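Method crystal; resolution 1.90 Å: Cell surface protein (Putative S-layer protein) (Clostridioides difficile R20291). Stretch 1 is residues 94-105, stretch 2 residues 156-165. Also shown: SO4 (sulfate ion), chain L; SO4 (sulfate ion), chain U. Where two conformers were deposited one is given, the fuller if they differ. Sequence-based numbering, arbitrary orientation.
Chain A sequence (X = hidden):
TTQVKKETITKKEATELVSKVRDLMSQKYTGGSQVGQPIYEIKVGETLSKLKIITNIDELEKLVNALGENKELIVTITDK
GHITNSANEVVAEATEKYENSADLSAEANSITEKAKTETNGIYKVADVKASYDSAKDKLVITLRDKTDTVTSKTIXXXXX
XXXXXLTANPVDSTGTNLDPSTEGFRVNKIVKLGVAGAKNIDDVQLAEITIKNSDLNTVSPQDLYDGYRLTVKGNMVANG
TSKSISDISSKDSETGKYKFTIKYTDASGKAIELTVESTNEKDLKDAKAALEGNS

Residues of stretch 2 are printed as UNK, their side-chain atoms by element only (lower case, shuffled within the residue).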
# COMPACT_ATOMS: atom_id res chain seq x y z
N ALA A 94 10.02 -10.86 5.87
CA ALA A 94 9.51 -11.22 7.20
C ALA A 94 8.57 -12.42 7.11
O ALA A 94 8.00 -12.69 6.05
CB ALA A 94 8.77 -10.06 7.82
N THR A 95 8.44 -13.12 8.24
CA THR A 95 7.43 -14.19 8.35
C THR A 95 6.06 -13.56 8.24
O THR A 95 5.77 -12.55 8.88
CB THR A 95 7.54 -14.91 9.69
OG1 THR A 95 8.87 -15.39 9.84
CG2 THR A 95 6.53 -16.10 9.74
N GLU A 96 5.21 -14.15 7.42
CA GLU A 96 3.85 -13.68 7.29
C GLU A 96 3.09 -13.87 8.61
O GLU A 96 3.41 -14.76 9.39
CB GLU A 96 3.15 -14.38 6.11
CG GLU A 96 3.71 -13.81 4.79
CD GLU A 96 3.05 -14.30 3.50
OE1 GLU A 96 2.47 -15.40 3.48
OE2 GLU A 96 3.20 -13.57 2.49
N LYS A 97 2.12 -13.01 8.83
CA LYS A 97 1.31 -13.02 10.04
C LYS A 97 -0.10 -13.59 9.80
O LYS A 97 -0.62 -13.54 8.69
CB LYS A 97 1.20 -11.61 10.59
CG LYS A 97 2.53 -10.99 10.99
CD LYS A 97 2.31 -9.55 11.42
CE LYS A 97 3.48 -9.00 12.22
NZ LYS A 97 3.32 -7.53 12.37
N TYR A 98 -0.71 -14.12 10.86
CA TYR A 98 -2.14 -14.44 10.84
C TYR A 98 -2.91 -13.12 10.77
O TYR A 98 -2.73 -12.26 11.61
CB TYR A 98 -2.53 -15.25 12.10
CG TYR A 98 -1.72 -16.53 12.22
CD1 TYR A 98 -1.99 -17.62 11.41
CD2 TYR A 98 -0.66 -16.63 13.12
CE1 TYR A 98 -1.26 -18.78 11.50
CE2 TYR A 98 0.07 -17.78 13.23
CZ TYR A 98 -0.21 -18.85 12.41
OH TYR A 98 0.53 -19.97 12.46
N GLU A 99 -3.74 -12.96 9.75
CA GLU A 99 -4.43 -11.68 9.52
C GLU A 99 -5.87 -11.70 9.97
O GLU A 99 -6.44 -10.65 10.22
CB GLU A 99 -4.32 -11.28 8.05
CG GLU A 99 -2.88 -10.94 7.69
CD GLU A 99 -2.68 -10.49 6.25
OE1 GLU A 99 -3.43 -10.93 5.35
OE2 GLU A 99 -1.73 -9.71 6.02
N ASN A 100 -6.46 -12.88 10.10
CA ASN A 100 -7.86 -12.98 10.47
C ASN A 100 -8.18 -14.35 11.07
O ASN A 100 -7.33 -15.25 11.08
CB ASN A 100 -8.73 -12.74 9.22
CG ASN A 100 -8.30 -13.58 8.05
OD1 ASN A 100 -8.12 -14.79 8.18
ND2 ASN A 100 -8.11 -12.95 6.91
N SER A 101 -9.40 -14.49 11.56
CA SER A 101 -9.89 -15.73 12.16
C SER A 101 -9.73 -16.95 11.27
O SER A 101 -9.33 -18.01 11.76
CB SER A 101 -11.35 -15.56 12.60
OG SER A 101 -11.43 -14.54 13.61
N ALA A 102 -9.96 -16.79 9.96
CA ALA A 102 -9.81 -17.89 8.99
C ALA A 102 -8.38 -18.42 8.87
O ALA A 102 -8.18 -19.62 8.66
CB ALA A 102 -10.33 -17.47 7.61
N ASP A 103 -7.39 -17.54 8.97
CA ASP A 103 -6.00 -17.95 8.98
C ASP A 103 -5.66 -18.83 10.21
O ASP A 103 -4.92 -19.80 10.09
CB ASP A 103 -5.07 -16.72 9.02
CG ASP A 103 -5.03 -15.94 7.70
OD1 ASP A 103 -5.44 -16.48 6.65
OD2 ASP A 103 -4.54 -14.79 7.74
N LEU A 104 -6.19 -18.47 11.37
CA LEU A 104 -5.96 -19.27 12.59
C LEU A 104 -6.65 -20.64 12.47
O LEU A 104 -6.06 -21.67 12.79
CB LEU A 104 -6.46 -18.56 13.83
CG LEU A 104 -5.76 -17.24 14.14
CD1 LEU A 104 -6.51 -16.53 15.24
CD2 LEU A 104 -4.31 -17.43 14.52
N SER A 105 -7.87 -20.64 11.97
CA SER A 105 -8.62 -21.84 11.75
C SER A 105 -7.95 -22.77 10.77
O SER A 105 -7.86 -23.98 11.02
CB SER A 105 -10.03 -21.47 11.25
OG SER A 105 -10.79 -22.63 11.20
N UNK A 156 -0.39 -20.18 23.01
CA UNK A 156 -1.52 -19.44 22.41
C UNK A 156 -1.00 -18.50 21.32
O UNK A 156 -0.04 -17.73 21.54
c UNK A 156 -2.32 -18.67 23.48
o UNK A 156 -3.98 -15.64 23.97
o UNK A 156 -4.68 -17.53 24.90
c UNK A 156 -3.38 -17.71 22.93
c UNK A 156 -4.07 -16.90 24.01
N UNK A 157 -1.63 -18.57 20.15
CA UNK A 157 -1.24 -17.81 18.95
C UNK A 157 -2.49 -17.01 18.54
O UNK A 157 -3.60 -17.56 18.49
c UNK A 157 -0.79 -18.75 17.81
c UNK A 157 1.69 -18.96 18.48
c UNK A 157 -0.41 -17.96 16.56
c UNK A 157 0.38 -19.66 18.22
N UNK A 158 -2.30 -15.72 18.26
CA UNK A 158 -3.42 -14.85 17.90
C UNK A 158 -3.26 -14.13 16.57
O UNK A 158 -2.24 -14.23 15.89
N UNK A 159 -4.29 -13.37 16.23
CA UNK A 159 -4.27 -12.54 15.04
C UNK A 159 -3.13 -11.54 15.24
O UNK A 159 -2.96 -10.98 16.33
c UNK A 159 -8.13 -12.29 14.54
c UNK A 159 -5.62 -11.81 14.82
c UNK A 159 -6.72 -12.83 14.49
c UNK A 159 -5.50 -10.81 13.66
N UNK A 160 -2.32 -11.39 14.21
CA UNK A 160 -1.21 -10.46 14.24
C UNK A 160 0.10 -11.11 14.61
O UNK A 160 1.13 -10.49 14.45
N UNK A 161 0.08 -12.35 15.09
CA UNK A 161 1.31 -13.09 15.34
C UNK A 161 1.90 -13.67 14.07
O UNK A 161 1.18 -13.95 13.10
c UNK A 161 0.84 -13.65 17.79
o UNK A 161 0.18 -14.33 18.60
c UNK A 161 1.07 -14.21 16.38
o UNK A 161 1.35 -12.54 18.11
N UNK A 162 3.21 -13.85 14.06
CA UNK A 162 3.91 -14.50 12.95
C UNK A 162 3.55 -15.98 12.89
O UNK A 162 3.37 -16.63 13.94
c UNK A 162 5.84 -12.84 12.98
c UNK A 162 5.43 -14.32 13.09
c UNK A 162 7.33 -12.57 13.22
o UNK A 162 8.07 -13.46 13.68
o UNK A 162 7.76 -11.43 12.94
N UNK A 163 3.42 -16.49 11.66
CA UNK A 163 3.08 -17.89 11.43
C UNK A 163 4.12 -18.80 12.02
O UNK A 163 5.31 -18.54 11.89
c UNK A 163 1.37 -17.85 7.95
c UNK A 163 1.62 -17.53 9.42
c UNK A 163 0.05 -17.23 7.52
c UNK A 163 2.90 -18.19 9.95
n UNK A 163 -0.26 -17.67 6.14
N UNK A 164 3.66 -19.84 12.69
CA UNK A 164 4.55 -20.72 13.42
C UNK A 164 4.80 -21.99 12.60
O UNK A 164 4.07 -22.29 11.64
c UNK A 164 4.13 -20.95 14.90
c UNK A 164 2.26 -22.51 14.34
c UNK A 164 4.36 -19.70 15.74
c UNK A 164 2.67 -21.30 15.09
N UNK A 165 5.85 -22.73 12.95
CA UNK A 165 6.23 -23.95 12.23
C UNK A 165 6.77 -24.93 13.26
O UNK A 165 7.82 -24.69 13.84
o UNK A 165 8.65 -24.44 9.49
c UNK A 165 7.29 -23.57 11.20
c UNK A 165 7.78 -24.74 10.35
o UNK A 165 7.37 -25.93 10.51
S SO4 L . -9.00 -9.54 6.49
O1 SO4 L . -9.28 -9.64 5.03
O2 SO4 L . -7.67 -10.12 6.78
O3 SO4 L . -10.06 -10.24 7.26
O4 SO4 L . -8.98 -8.11 6.87
S SO4 U . -11.98 -11.48 10.61
O1 SO4 U . -11.84 -11.95 9.21
O2 SO4 U . -12.00 -10.00 10.59
O3 SO4 U . -13.27 -12.00 11.14
O4 SO4 U . -10.85 -11.93 11.50
O HOH W 1 0.86 -7.69 14.10

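Position 156 carries three carbons in a row, the third bearing two oxygens, and touches nothing on stretch 1. The chain of carbons ending in a carboxylate is that of Glu156. It lies on the strand; one of its oxygens is hydrogen-bonded elsewhere in the structure, and an exposed site suits its charge.

Position 157 has four carbons, forked at the first, with one arm two carbons long; they touch Tyr98 and Leu104. This beta-branched shape is isoleucine, Ile157. It is buried, its CB directed toward stretch 1, and its CG2 lies 3.4 Å from Tyr98 CE2 and 4.4 Å from Leu104 CD2. A branched hydrocarbon suits a site lined by those apolar surfaces.

Position 158 has no side-chain atoms; its backbone O is 3.9 Å from Tyr98 CB and its C 4.0 Å from Leu104 CD2. It is Gly158, though a CB would point away from stretch 1, so this contact shows no need for glycine. Its backbone opens a type II turn that ends at position 161, and its O accepts from the N of 161 at 3.1 Å.

Position 159 repeats the four-carbon fork, touching Leu104, Glu99 and Ser101, and is Ile159. Although its CB points sideways, the end of the side chain comes nearer to stretch 1: CG1 is 3.8 Å from Leu104 CD1, and CG2 is 3.6 Å from Glu99 O. Its hydrocarbon thus covers the start of the helix that begins at Ser101.

Position 160 again lacks side-chain atoms. With phi/psi of 96/-11°, a CB would be jammed against the carbonyl O of the preceding residue, so the turn itself calls for Gly160. Its N donates to Tyr98 O at 2.8 Å, and a water links its O (2.8 Å from the water) to Lys97 NZ (3.0 Å from the water).

Position 161 has two carbons, the second carrying two oxygens, beside the Tyr98 ring: Asp161. Its CB points away from stretch 1, and OD2 accepts from Gly158 N at 2.9 Å, bracing the turn.

Position 162 has three carbons ending in two oxygens, near Thr95 and Lys97, hence Glu162. Its CB is 3.9 Å from Thr95 CG2 and its CG 4.3 Å from Lys97 CG, a partly exposed place that tolerates a carboxylate. Its backbone bridges Lys97.

Position 163 is an unbranched row of four carbons ending in nitrogen, lying against Tyr98: Lys163. CG sits over one face of the ring in a CH-pi contact, which a long aliphatic chain can make while its amine extends beyond. NZ is 4.4 Å from Glu96 OE1, too far for a salt bridge but favorable in charge.

Position 164 shows the fork once more, beside the Tyr98 hydroxyl: Ile164. Its hydrocarbon packs there, CD1 3.6 Å from Tyr98 OH, while Ile164 N donates to that OH at 3.1 Å.

Position 165 has two carbons and two terminal oxygens, without contact to stretch 1: Asp165. Partly exposed, it has OD1 hydrogen-bonded just outside the stretch.

The contact works through backbone pairing around a central tyrosine. Lys163 N donates to Glu96 O and Tyr98 N to Asp161 O, both at 2.9 Å; with the bond from Gly160, these fix the register. The Tyr98 ring packs against Ile157 and Lys163, while Leu104 extends the apolar contact to both Ile157 and Ile159.

Stretch 2 (156-165) EIGIGDEKID
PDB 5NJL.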